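Local atomic coordinates of conserved domain protein (Bacillus anthracis, PDB entry 3FBQ), a protein that is of unknown function, built largely of antiparallel beta sheets and carrying two E-set-type family regions of uncharacterised role. Residues 23-27 / 28-32; 106-109 / 110-114; 201-204 / 205-209; 218-221 / 222-225; 230-233 / 234-237. All blocks are in the same frame, centred on the assembly; numbering follows the deposited sequence.

Contact 1: residues 23-27 / 28-32; sequences NYKEF and STELN
K25 and S28 meet where the short, weakly bonded helix 24-27 gives way to strand 29-37. The amide S28 N donates to K25 O at 2.9 Å, a weak bond with an angle of only 139° at the hydrogen. One residue back along the chain, F27 N reaches Y24 O in another weak bond, so the helix is little more than a single turn. S28 CB lies near the carbonyls of Y24 and K25, and the hydroxyl bonds to the carbonyl of V47 on strand 40-49, where T29 also joins the sheet through its backbone. Farther out, K25 leaves the helix with CG anti to the backbone N (chi1 -166°) and runs nearly straight before bending at its last torsion. That carries K25 NZ to 3.9 Å from E30 OE1, a long salt bridge between side chains that cross at a slant. The firmer partner of K25 is D46, with which it also forms a salt bridge. The ring of Y24 is buried against F10 and Y21, edge to face with the latter. With two carboxylates near it, the ammonium group of K25 is probably held charged, and probably links the short helix electrostatically to strands 29-37 and 40-49.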
loop_
_atom_site.group_PDB
_atom_site.type_symbol
_atom_site.label_atom_id
_atom_site.label_comp_id
_atom_site.label_asym_id
_atom_site.label_seq_id
_atom_site.Cartn_x
_atom_site.Cartn_y
_atom_site.Cartn_z
ATOM N N ASN A 23 4.296 -1.059 31.585
ATOM C CA ASN A 23 3.179 -1.913 32.046
ATOM C C ASN A 23 2.206 -2.392 31.034
ATOM O O ASN A 23 1.128 -2.863 31.396
ATOM C CB ASN A 23 2.407 -1.287 33.179
ATOM C CG ASN A 23 3.302 -0.756 34.196
ATOM O OD1 ASN A 23 4.050 -1.516 34.817
ATOM N ND2 ASN A 23 3.302 0.573 34.354
ATOM N N TYR A 24 2.582 -2.337 29.775
ATOM C CA TYR A 24 1.645 -2.677 28.727
ATOM C C TYR A 24 1.336 -4.199 28.606
ATOM O O TYR A 24 0.178 -4.599 28.431
ATOM C CB TYR A 24 2.119 -2.056 27.408
ATOM C CG TYR A 24 1.591 -0.683 27.217
ATOM C CD1 TYR A 24 0.699 -0.398 26.206
ATOM C CD2 TYR A 24 1.957 0.335 28.049
ATOM C CE1 TYR A 24 0.200 0.861 26.033
ATOM C CE2 TYR A 24 1.442 1.600 27.908
ATOM C CZ TYR A 24 0.557 1.846 26.898
ATOM O OH TYR A 24 0.052 3.105 26.756
ATOM N N LYS A 25 2.348 -5.049 28.694
ATOM C CA LYS A 25 2.069 -6.460 28.458
ATOM C C LYS A 25 1.130 -6.983 29.493
ATOM O O LYS A 25 0.293 -7.821 29.209
ATOM C CB LYS A 25 3.322 -7.351 28.473
ATOM C CG LYS A 25 3.013 -8.692 27.904
ATOM C CD LYS A 25 4.238 -9.417 27.508
ATOM C CE LYS A 25 3.925 -10.894 27.286
ATOM N NZ LYS A 25 3.237 -11.130 25.968
ATOM N N GLU A 26 1.283 -6.503 30.720
ATOM C CA GLU A 26 0.585 -7.158 31.791
ATOM C C GLU A 26 -0.907 -6.828 31.655
ATOM O O GLU A 26 -1.791 -7.591 32.045
ATOM C CB GLU A 26 1.199 -6.794 33.136
ATOM C CG GLU A 26 0.810 -7.803 34.190
ATOM C CD GLU A 26 1.861 -7.963 35.308
ATOM O OE1 GLU A 26 1.863 -9.099 35.931
ATOM O OE2 GLU A 26 2.650 -6.966 35.542
ATOM N N PHE A 27 -1.168 -5.695 31.047
ATOM C CA PHE A 27 -2.508 -5.265 30.916
ATOM C C PHE A 27 -2.993 -5.631 29.571
ATOM O O PHE A 27 -4.150 -5.463 29.265
ATOM C CB PHE A 27 -2.605 -3.783 31.215
ATOM C CG PHE A 27 -2.712 -3.519 32.665
ATOM C CD1 PHE A 27 -3.945 -3.169 33.228
ATOM C CD2 PHE A 27 -1.604 -3.709 33.491
ATOM C CE1 PHE A 27 -4.060 -2.944 34.584
ATOM C CE2 PHE A 27 -1.695 -3.520 34.841
ATOM C CZ PHE A 27 -2.931 -3.151 35.412
ATOM N N SER A 28 -2.115 -6.219 28.792
ATOM C CA SER A 28 -2.509 -6.711 27.478
ATOM C C SER A 28 -3.271 -8.015 27.414
ATOM O O SER A 28 -3.259 -8.823 28.359
ATOM C CB SER A 28 -1.323 -6.731 26.533
ATOM O OG SER A 28 -1.592 -5.610 25.707
ATOM N N THR A 29 -3.965 -8.177 26.290
ATOM C CA THR A 29 -4.632 -9.424 25.970
ATOM C C THR A 29 -3.717 -10.091 24.989
ATOM O O THR A 29 -3.411 -9.540 23.885
ATOM C CB THR A 29 -5.955 -9.206 25.242
ATOM O OG1 THR A 29 -6.743 -8.263 25.956
ATOM C CG2 THR A 29 -6.687 -10.508 25.032
ATOM N N GLU A 30 -3.291 -11.266 25.404
ATOM C CA GLU A 30 -2.336 -12.018 24.659
ATOM C C GLU A 30 -3.112 -12.797 23.641
ATOM O O GLU A 30 -4.037 -13.500 24.038
ATOM C CB GLU A 30 -1.621 -12.994 25.586
ATOM C CG GLU A 30 -1.173 -14.245 24.895
ATOM C CD GLU A 30 -0.044 -14.931 25.650
ATOM O OE1 GLU A 30 1.085 -14.399 25.604
ATOM O OE2 GLU A 30 -0.304 -15.987 26.309
ATOM N N LEU A 31 -2.770 -12.696 22.352
ATOM C CA LEU A 31 -3.448 -13.612 21.471
ATOM C C LEU A 31 -2.662 -14.550 20.572
ATOM O O LEU A 31 -3.124 -15.631 20.267
ATOM C CB LEU A 31 -4.686 -13.011 20.830
ATOM C CG LEU A 31 -4.847 -11.689 20.109
ATOM C CD1 LEU A 31 -4.639 -11.936 18.645
ATOM C CD2 LEU A 31 -6.274 -11.355 20.343
ATOM N N ASN A 32 -1.458 -14.202 20.192
ATOM C CA ASN A 32 -0.685 -15.158 19.445
ATOM C C ASN A 32 -1.529 -15.803 18.326
ATOM O O ASN A 32 -1.388 -16.941 17.985
ATOM C CB ASN A 32 -0.016 -16.173 20.374
ATOM C CG ASN A 32 0.795 -15.517 21.456
ATOM O OD1 ASN A 32 1.538 -14.553 21.217
ATOM N ND2 ASN A 32 0.631 -15.999 22.683
#

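Contact 2: residues 106-109 / 110-114; sequences HHDS and NKKDK
H106 closes strand 97-106, and from there the backbone swings round S109 and N110 and comes back past the histidine toward strand 114-126, with neither helix nor strand between. The turn brings the carbonyl of N110 to the imidazole edge: H106 NE2 donates to N110 O at 3.3 Å, nearly straight at 164°, with the oxygen close to the ring plane but the donor tilted from the carbonyl plane. Over one face of the same ring lies the aliphatic chain of K112. K112 CD sits 4.1 Å from the H106 ring centroid and 13° off the normal, a CH-pi contact, and K112 CG lies 3.8 Å from H106 CE1. The first torsion of H106 sets CG between N and C (chi1 81°), which directs the ring to N110 O and the K112 chain. That chain stays extended across the ring and bends at its last torsion, bringing K112 NZ to D108 OD2 at 3.4 Å in a salt bridge whose hydrogen bond is weak. NZ also bonds to the carbonyl of D80, and R52 gathers the carbonyls of H106 and D108. This is an irregular connection between two beta strands, passing from the five-stranded to the three-stranded sheet, organised round one buried histidine.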
loop_
_atom_site.group_PDB
_atom_site.type_symbol
_atom_site.label_atom_id
_atom_site.label_comp_id
_atom_site.label_asym_id
_atom_site.label_seq_id
_atom_site.Cartn_x
_atom_site.Cartn_y
_atom_site.Cartn_z
ATOM N N HIS A 106 -7.408 6.942 17.109
ATOM C CA HIS A 106 -8.548 7.466 16.414
ATOM C C HIS A 106 -8.837 8.928 16.926
ATOM O O HIS A 106 -8.300 9.315 17.970
ATOM C CB HIS A 106 -9.701 6.520 16.609
ATOM C CG HIS A 106 -10.399 6.711 17.913
ATOM N ND1 HIS A 106 -10.126 5.947 19.023
ATOM C CD2 HIS A 106 -11.350 7.594 18.291
ATOM C CE1 HIS A 106 -10.887 6.338 20.026
ATOM N NE2 HIS A 106 -11.648 7.332 19.606
ATOM N N HIS A 107 -9.589 9.743 16.172
ATOM C CA HIS A 107 -9.948 11.127 16.587
ATOM C C HIS A 107 -11.463 11.320 16.612
ATOM O O HIS A 107 -12.026 12.356 16.279
ATOM C CB HIS A 107 -9.270 12.180 15.722
ATOM C CG HIS A 107 -7.811 11.952 15.584
ATOM N ND1 HIS A 107 -7.170 11.898 14.356
ATOM C CD2 HIS A 107 -6.866 11.693 16.518
ATOM C CE1 HIS A 107 -5.886 11.661 14.547
ATOM N NE2 HIS A 107 -5.684 11.502 15.850
ATOM N N ASP A 108 -12.120 10.254 16.996
ATOM C CA ASP A 108 -13.468 10.313 17.406
ATOM C C ASP A 108 -13.402 11.088 18.744
ATOM O O ASP A 108 -12.562 10.802 19.609
ATOM C CB ASP A 108 -13.935 8.879 17.533
ATOM C CG ASP A 108 -15.314 8.757 18.058
ATOM O OD1 ASP A 108 -15.981 9.819 18.276
ATOM O OD2 ASP A 108 -15.735 7.567 18.259
ATOM N N SER A 109 -14.232 12.118 18.860
ATOM C CA SER A 109 -14.430 12.875 20.113
ATOM C C SER A 109 -14.447 12.066 21.416
ATOM O O SER A 109 -13.723 12.367 22.332
ATOM C CB SER A 109 -15.722 13.630 20.030
ATOM O OG SER A 109 -15.525 14.822 20.683
ATOM N N ASN A 110 -15.276 11.046 21.507
ATOM C CA ASN A 110 -15.218 10.155 22.665
ATOM C C ASN A 110 -14.398 8.901 22.404
ATOM O O ASN A 110 -14.262 8.415 21.247
ATOM C CB ASN A 110 -16.609 9.699 23.088
ATOM C CG ASN A 110 -17.653 10.778 22.905
ATOM O OD1 ASN A 110 -17.461 11.914 23.381
ATOM N ND2 ASN A 110 -18.754 10.445 22.188
ATOM N N LYS A 111 -13.883 8.353 23.490
ATOM C CA LYS A 111 -13.139 7.150 23.412
ATOM C C LYS A 111 -14.103 5.993 23.078
ATOM O O LYS A 111 -15.303 6.153 23.138
ATOM C CB LYS A 111 -12.251 6.951 24.658
ATOM C CG LYS A 111 -12.950 6.863 25.986
ATOM C CD LYS A 111 -11.978 6.964 27.199
ATOM C CE LYS A 111 -12.787 6.999 28.472
ATOM N NZ LYS A 111 -12.151 6.282 29.589
ATOM N N LYS A 112 -13.557 4.877 22.607
ATOM C CA LYS A 112 -14.346 3.759 22.154
ATOM C C LYS A 112 -14.181 2.681 23.208
ATOM O O LYS A 112 -13.036 2.360 23.608
ATOM C CB LYS A 112 -13.793 3.263 20.826
ATOM C CG LYS A 112 -14.009 4.179 19.681
ATOM C CD LYS A 112 -13.390 3.548 18.449
ATOM C CE LYS A 112 -13.708 4.301 17.190
ATOM N NZ LYS A 112 -15.189 4.447 17.166
ATOM N N ASP A 113 -15.295 2.126 23.676
ATOM C CA ASP A 113 -15.189 1.003 24.615
ATOM C C ASP A 113 -14.715 -0.268 23.906
ATOM O O ASP A 113 -13.851 -0.966 24.396
ATOM C CB ASP A 113 -16.499 0.794 25.383
ATOM C CG ASP A 113 -16.906 2.037 26.194
ATOM O OD1 ASP A 113 -16.068 2.935 26.493
ATOM O OD2 ASP A 113 -18.093 2.125 26.575
ATOM N N LYS A 114 -15.266 -0.537 22.736
ATOM C CA LYS A 114 -14.794 -1.615 21.875
ATOM C C LYS A 114 -14.150 -0.983 20.641
ATOM O O LYS A 114 -14.724 -0.104 20.059
ATOM C CB LYS A 114 -15.967 -2.564 21.518
ATOM C CG LYS A 114 -16.306 -3.518 22.698
ATOM C CD LYS A 114 -17.746 -4.084 22.679
ATOM C CE LYS A 114 -18.050 -4.938 23.962
ATOM N NZ LYS A 114 -19.470 -5.537 24.103
#

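Contact 3: residues 201-204 / 205-209; sequences VKDD and LGNDY
D203 and Y209 form the tight side of this turn. The phenol donates from Y209 OH to D203 OD2 at 2.7 Å, approaching from above the carboxylate plane, with ring and carboxylate planes 80° apart; the phenol oxygen also accepts from N234 N. The other carboxylate oxygen takes a backbone donor: N207 N lies 3.1 Å from D203 OD1, on its syn side and somewhat out of plane. At a chi1 of 61° the D203 carboxylate folds back over the turn, where its two oxygens grip different residues. Backbone bonds close the structure, D203 N to N207 O at 3.1 Å and Y209 N to V201 O at 3.0 Å. This is the beta hairpin of strands 196-203 and 208-218, reversing through a type I turn from D203 to G206, and G206 takes a positive phi that suits a residue without a side chain. V201 and Y209 share the buried face, where V201 CG1 touches Y209 CD1 at 4.0 Å and F230 packs against both. The opposite face is looser and exposed: K202 and D208 form a non-hydrogen-bonded pair, and their opposite charges, K202 NZ and D208 OD2, stand 4.4 Å apart, beyond a salt bridge, and may attract only weakly. D204 instead turns its carboxylate to the amides of T238 and K239.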
loop_
_atom_site.group_PDB
_atom_site.type_symbol
_atom_site.label_atom_id
_atom_site.label_comp_id
_atom_site.label_asym_id
_atom_site.label_seq_id
_atom_site.Cartn_x
_atom_site.Cartn_y
_atom_site.Cartn_z
ATOM N N VAL A 201 6.623 16.744 31.176
ATOM C CA VAL A 201 5.732 16.538 32.307
ATOM C C VAL A 201 6.439 16.185 33.611
ATOM O O VAL A 201 7.272 15.293 33.641
ATOM C CB VAL A 201 4.592 15.522 31.957
ATOM C CG1 VAL A 201 3.651 15.378 33.074
ATOM C CG2 VAL A 201 3.797 15.998 30.737
ATOM N N LYS A 202 6.088 16.915 34.685
ATOM C CA LYS A 202 6.483 16.551 36.061
ATOM C C LYS A 202 5.250 16.502 36.957
ATOM O O LYS A 202 4.222 17.025 36.544
ATOM C CB LYS A 202 7.486 17.572 36.604
ATOM C CG LYS A 202 8.883 17.390 36.063
ATOM C CD LYS A 202 9.871 18.106 36.965
ATOM C CE LYS A 202 11.308 17.764 36.576
ATOM N NZ LYS A 202 12.223 18.941 36.881
ATOM N N ASP A 203 5.356 15.896 38.135
ATOM C CA ASP A 203 4.330 16.030 39.162
ATOM C C ASP A 203 4.873 16.745 40.395
ATOM O O ASP A 203 6.051 17.100 40.450
ATOM C CB ASP A 203 3.778 14.657 39.550
ATOM C CG ASP A 203 4.844 13.739 40.115
ATOM O OD1 ASP A 203 5.946 14.230 40.434
ATOM O OD2 ASP A 203 4.579 12.525 40.241
ATOM N N ASP A 204 4.008 16.952 41.382
ATOM C CA ASP A 204 4.281 17.902 42.452
ATOM C C ASP A 204 5.615 17.605 43.129
ATOM O O ASP A 204 6.030 18.315 44.044
ATOM C CB ASP A 204 3.153 17.884 43.485
ATOM C CG ASP A 204 2.304 16.631 43.400
ATOM O OD1 ASP A 204 1.726 16.376 42.322
ATOM O OD2 ASP A 204 2.216 15.901 44.409
ATOM N N LEU A 205 6.282 16.550 42.671
ATOM C CA LEU A 205 6.698 15.467 43.552
ATOM C C LEU A 205 8.139 15.051 43.273
ATOM O O LEU A 205 8.694 14.199 43.966
ATOM C CB LEU A 205 5.764 14.264 43.399
ATOM C CG LEU A 205 5.748 13.267 44.560
ATOM C CD1 LEU A 205 6.012 13.973 45.881
ATOM C CD2 LEU A 205 4.426 12.515 44.605
ATOM N N GLY A 206 8.737 15.658 42.254
ATOM C CA GLY A 206 10.027 15.218 41.755
ATOM C C GLY A 206 9.953 14.703 40.331
ATOM O O GLY A 206 10.766 15.074 39.484
ATOM N N ASN A 207 8.973 13.845 40.067
ATOM C CA ASN A 207 9.061 12.898 38.962
ATOM C C ASN A 207 8.802 13.454 37.609
ATOM O O ASN A 207 8.042 14.414 37.435
ATOM C CB ASN A 207 8.053 11.790 39.135
ATOM C CG ASN A 207 8.094 11.180 40.502
ATOM O OD1 ASN A 207 7.098 11.222 41.231
ATOM N ND2 ASN A 207 9.236 10.574 40.857
ATOM N N ASP A 208 9.422 12.790 36.640
ATOM C CA ASP A 208 9.321 13.139 35.242
ATOM C C ASP A 208 8.530 12.028 34.551
ATOM O O ASP A 208 8.515 10.887 35.016
ATOM C CB ASP A 208 10.705 13.243 34.654
ATOM C CG ASP A 208 10.854 14.458 33.734
ATOM O OD1 ASP A 208 10.570 14.398 32.466
ATOM O OD2 ASP A 208 11.295 15.489 34.309
ATOM N N TYR A 209 7.867 12.359 33.454
ATOM C CA TYR A 209 7.164 11.369 32.708
ATOM C C TYR A 209 7.634 11.339 31.255
ATOM O O TYR A 209 7.569 12.363 30.529
ATOM C CB TYR A 209 5.653 11.601 32.844
ATOM C CG TYR A 209 5.233 11.383 34.275
ATOM C CD1 TYR A 209 5.297 12.432 35.220
ATOM C CD2 TYR A 209 4.840 10.112 34.715
ATOM C CE1 TYR A 209 4.953 12.221 36.545
ATOM C CE2 TYR A 209 4.521 9.892 36.052
ATOM C CZ TYR A 209 4.559 10.958 36.943
ATOM O OH TYR A 209 4.209 10.742 38.252
#

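Contact 4: residues 218-221 / 222-225; sequences GNDP and YNIR
D220 turns its carboxylate back onto the two residues that follow P221, and one oxygen does the work. D220 OD2 accepts from Y222 N at 2.9 Å through its anti lone pair, the bond that defines an Asx turn, and adds a second from N223 N at 3.0 Å on the syn side, 30° out of the carboxylate plane. The second bond is the straighter, 168° at the hydrogen. The D220 side chain lies over the turn instead of outward, and the amide plane of N223 is inclined to its carboxylate by 63°. The Y222 ring presents its edge to D220 OD2, which lies near the ring plane, while P221 CD approaches Y222 CD1 at 4.1 Å. I224 CD1 lies near the carbonyls of D220 and P221. The phenol of Y222 is fixed at its far end by the carbonyl of W192, and R189 of the same chain makes a salt bridge to D220 OD2. At the interface, P221 O accepts from K41 of the third subunit, where G218 also extends the sheet through strand pairing. Two amide donors and a guanidinium would stabilise a negative charge on D220, which is probably ionised, and together they pin the turn that comes just before strand 224-231.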
loop_
_atom_site.group_PDB
_atom_site.type_symbol
_atom_site.label_atom_id
_atom_site.label_comp_id
_atom_site.label_asym_id
_atom_site.label_seq_id
_atom_site.Cartn_x
_atom_site.Cartn_y
_atom_site.Cartn_z
ATOM N N GLY A 218 -5.222 19.707 12.338
ATOM C CA GLY A 218 -5.565 21.107 12.228
ATOM C C GLY A 218 -6.152 21.400 10.865
ATOM O O GLY A 218 -5.916 20.662 9.904
ATOM N N ASN A 219 -6.942 22.471 10.796
ATOM C CA ASN A 219 -7.488 22.978 9.536
ATOM C C ASN A 219 -6.641 24.077 8.986
ATOM O O ASN A 219 -6.858 24.524 7.885
ATOM C CB ASN A 219 -8.901 23.466 9.718
ATOM C CG ASN A 219 -9.777 22.400 10.300
ATOM O OD1 ASN A 219 -10.194 21.464 9.596
ATOM N ND2 ASN A 219 -10.015 22.481 11.605
ATOM N N ASP A 220 -5.670 24.520 9.754
ATOM C CA ASP A 220 -4.628 25.273 9.161
ATOM C C ASP A 220 -3.299 24.736 9.627
ATOM O O ASP A 220 -3.258 23.826 10.447
ATOM C CB ASP A 220 -4.821 26.781 9.345
ATOM C CG ASP A 220 -4.789 27.224 10.780
ATOM O OD1 ASP A 220 -5.849 27.728 11.238
ATOM O OD2 ASP A 220 -3.721 27.087 11.426
ATOM N N PRO A 221 -2.206 25.246 9.045
ATOM C CA PRO A 221 -0.961 24.592 9.372
ATOM C C PRO A 221 -0.473 24.833 10.793
ATOM O O PRO A 221 0.562 24.274 11.135
ATOM C CB PRO A 221 0.032 25.194 8.335
ATOM C CG PRO A 221 -0.803 25.588 7.211
ATOM C CD PRO A 221 -2.082 26.059 7.816
ATOM N N TYR A 222 -1.223 25.599 11.605
ATOM C CA TYR A 222 -0.726 26.233 12.861
ATOM C C TYR A 222 -1.495 25.871 14.105
ATOM O O TYR A 222 -0.883 25.558 15.129
ATOM C CB TYR A 222 -0.832 27.750 12.790
ATOM C CG TYR A 222 0.038 28.382 11.766
ATOM C CD1 TYR A 222 -0.479 28.730 10.506
ATOM C CD2 TYR A 222 1.389 28.641 12.037
ATOM C CE1 TYR A 222 0.326 29.339 9.531
ATOM C CE2 TYR A 222 2.222 29.231 11.051
ATOM C CZ TYR A 222 1.674 29.579 9.805
ATOM O OH TYR A 222 2.481 30.153 8.851
ATOM N N ASN A 223 -2.823 26.014 14.052
ATOM C CA ASN A 223 -3.693 25.577 15.143
ATOM C C ASN A 223 -3.977 24.053 15.124
ATOM O O ASN A 223 -4.941 23.599 14.461
ATOM C CB ASN A 223 -4.997 26.357 15.077
ATOM C CG ASN A 223 -4.840 27.819 15.556
ATOM O OD1 ASN A 223 -3.781 28.479 15.394
ATOM N ND2 ASN A 223 -5.908 28.329 16.161
ATOM N N ILE A 224 -3.133 23.288 15.833
ATOM C CA ILE A 224 -3.141 21.834 15.819
ATOM C C ILE A 224 -3.622 21.298 17.194
ATOM O O ILE A 224 -3.036 21.616 18.208
ATOM C CB ILE A 224 -1.689 21.232 15.495
ATOM C CG1 ILE A 224 -0.965 21.886 14.297
ATOM C CG2 ILE A 224 -1.683 19.760 15.327
ATOM C CD1 ILE A 224 -1.833 22.351 13.220
ATOM N N ARG A 225 -4.662 20.469 17.222
ATOM C CA ARG A 225 -4.970 19.644 18.374
ATOM C C ARG A 225 -4.028 18.470 18.340
ATOM O O ARG A 225 -3.797 17.900 17.264
ATOM C CB ARG A 225 -6.405 19.155 18.319
ATOM C CG ARG A 225 -7.354 20.253 17.754
ATOM C CD ARG A 225 -8.812 19.990 18.041
ATOM N NE ARG A 225 -8.982 19.374 19.370
ATOM C CZ ARG A 225 -10.079 18.715 19.758
ATOM N NH1 ARG A 225 -11.102 18.588 18.911
ATOM N NH2 ARG A 225 -10.157 18.167 20.979
#

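Contact 5: residues 230-233 / 234-237; sequences FQKL and NENA
An Asx turn, set on a type I beta turn from N234 to A237, shapes the loop that leaves strand 224-231 for strand 239-247. Just ahead of it L233 lies against the turn, L233 CD1 meeting the methyl A237 CB at 4.3 Å. A trans first torsion (chi1 -176°) lays the branched end of L233 along the loop, and L290 covers both it and A237. The turn itself is held by N234. N234 OD1 accepts from N236 N at 2.8 Å, with 153° at the hydrogen and the donor little tilted from the amide carbonyl plane, and N234 O accepts from A237 N at 3.0 Å. Thus the two oxygens of one residue secure successive amides. On the exposed side the lysine of K232 bends at its last torsion and the glutamate of E235 at its second, and K232 NZ comes to 4.0 Å from E235 OE2, a long salt bridge that probably adds little. The arrangement is an Asx turn on a type I turn, in a loop that spans the hairpin of strands 196-203 and 208-218 to reach strand 239-247 beyond it.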
loop_
_atom_site.group_PDB
_atom_site.type_symbol
_atom_site.label_atom_id
_atom_site.label_comp_id
_atom_site.label_asym_id
_atom_site.label_seq_id
_atom_site.Cartn_x
_atom_site.Cartn_y
_atom_site.Cartn_z
ATOM N N PHE A 230 1.718 9.261 28.367
ATOM C CA PHE A 230 2.817 9.203 29.293
ATOM C C PHE A 230 2.615 8.094 30.318
ATOM O O PHE A 230 1.508 7.517 30.449
ATOM C CB PHE A 230 2.992 10.504 30.036
ATOM C CG PHE A 230 3.000 11.753 29.172
ATOM C CD1 PHE A 230 4.214 12.499 29.004
ATOM C CD2 PHE A 230 1.822 12.238 28.603
ATOM C CE1 PHE A 230 4.247 13.698 28.281
ATOM C CE2 PHE A 230 1.815 13.435 27.819
ATOM C CZ PHE A 230 3.043 14.173 27.664
ATOM N N GLN A 231 3.721 7.810 31.003
ATOM C CA GLN A 231 3.904 6.755 31.994
ATOM C C GLN A 231 2.808 6.661 33.028
ATOM O O GLN A 231 2.170 7.669 33.338
ATOM C CB GLN A 231 5.204 7.021 32.765
ATOM C CG GLN A 231 6.464 6.903 31.924
ATOM C CD GLN A 231 7.687 7.090 32.775
ATOM O OE1 GLN A 231 8.526 7.934 32.503
ATOM N NE2 GLN A 231 7.764 6.342 33.844
ATOM N N LYS A 232 2.599 5.444 33.559
ATOM C CA LYS A 232 1.796 5.254 34.766
ATOM C C LYS A 232 2.007 6.480 35.640
ATOM O O LYS A 232 3.110 6.694 36.150
ATOM C CB LYS A 232 2.253 4.022 35.527
ATOM C CG LYS A 232 1.116 3.231 36.039
ATOM C CD LYS A 232 1.461 2.504 37.272
ATOM C CE LYS A 232 0.238 1.924 37.962
ATOM N NZ LYS A 232 -0.832 2.881 38.447
ATOM N N LEU A 233 0.986 7.323 35.721
ATOM C CA LEU A 233 0.894 8.355 36.742
ATOM C C LEU A 233 1.199 7.862 38.167
ATOM O O LEU A 233 0.623 6.903 38.607
ATOM C CB LEU A 233 -0.532 8.889 36.741
ATOM C CG LEU A 233 -0.788 10.048 37.679
ATOM C CD1 LEU A 233 0.267 11.156 37.453
ATOM C CD2 LEU A 233 -2.169 10.566 37.409
ATOM N N ASN A 234 2.077 8.544 38.892
ATOM C CA ASN A 234 2.418 8.152 40.281
ATOM C C ASN A 234 1.291 8.374 41.279
ATOM O O ASN A 234 0.722 9.447 41.317
ATOM C CB ASN A 234 3.666 8.888 40.791
ATOM C CG ASN A 234 4.063 8.414 42.182
ATOM O OD1 ASN A 234 3.336 8.651 43.154
ATOM N ND2 ASN A 234 5.172 7.688 42.275
ATOM N N GLU A 235 0.991 7.377 42.100
ATOM C CA GLU A 235 -0.271 7.413 42.895
ATOM C C GLU A 235 -0.342 8.500 43.964
ATOM O O GLU A 235 -1.450 8.903 44.361
ATOM C CB GLU A 235 -0.624 6.062 43.505
ATOM C CG GLU A 235 -1.242 5.078 42.506
ATOM C CD GLU A 235 -2.676 5.464 41.984
ATOM O OE1 GLU A 235 -3.534 5.923 42.793
ATOM O OE2 GLU A 235 -2.961 5.253 40.782
ATOM N N ASN A 236 0.833 8.945 44.437
ATOM C CA ASN A 236 0.913 9.976 45.442
ATOM C C ASN A 236 0.957 11.379 44.851
ATOM O O ASN A 236 1.060 12.337 45.609
ATOM C CB ASN A 236 2.176 9.838 46.305
ATOM C CG ASN A 236 2.191 8.610 47.205
ATOM O OD1 ASN A 236 1.160 8.164 47.775
ATOM N ND2 ASN A 236 3.410 8.080 47.393
ATOM N N ALA A 237 0.976 11.509 43.530
ATOM C CA ALA A 237 0.962 12.805 42.865
ATOM C C ALA A 237 -0.404 13.475 42.994
ATOM O O ALA A 237 -1.455 12.832 42.833
ATOM C CB ALA A 237 1.329 12.658 41.386
#

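Overall arrangement
The five contacts follow in series along the chain: contacts 1 and 2 in the N-terminal part, contacts 3, 4 and 5 on or beside the strands of the eight-stranded antiparallel sheet. Contacts 3 and 5 are close neighbours, their centres about 8 Å apart, with D203 packing on A237. Contact 4 sits about 30 Å from contact 5, centre to centre, at the start of strand 224-231, whose other end contact 5 uses. Contact 2 comes within about 6 Å of contact 4 at nearest atoms without touching. The N-terminal part and the eight-stranded sheet meet where N23 of contact 1 packs on K232 of contact 5, while contact 4 lies at a subunit interface.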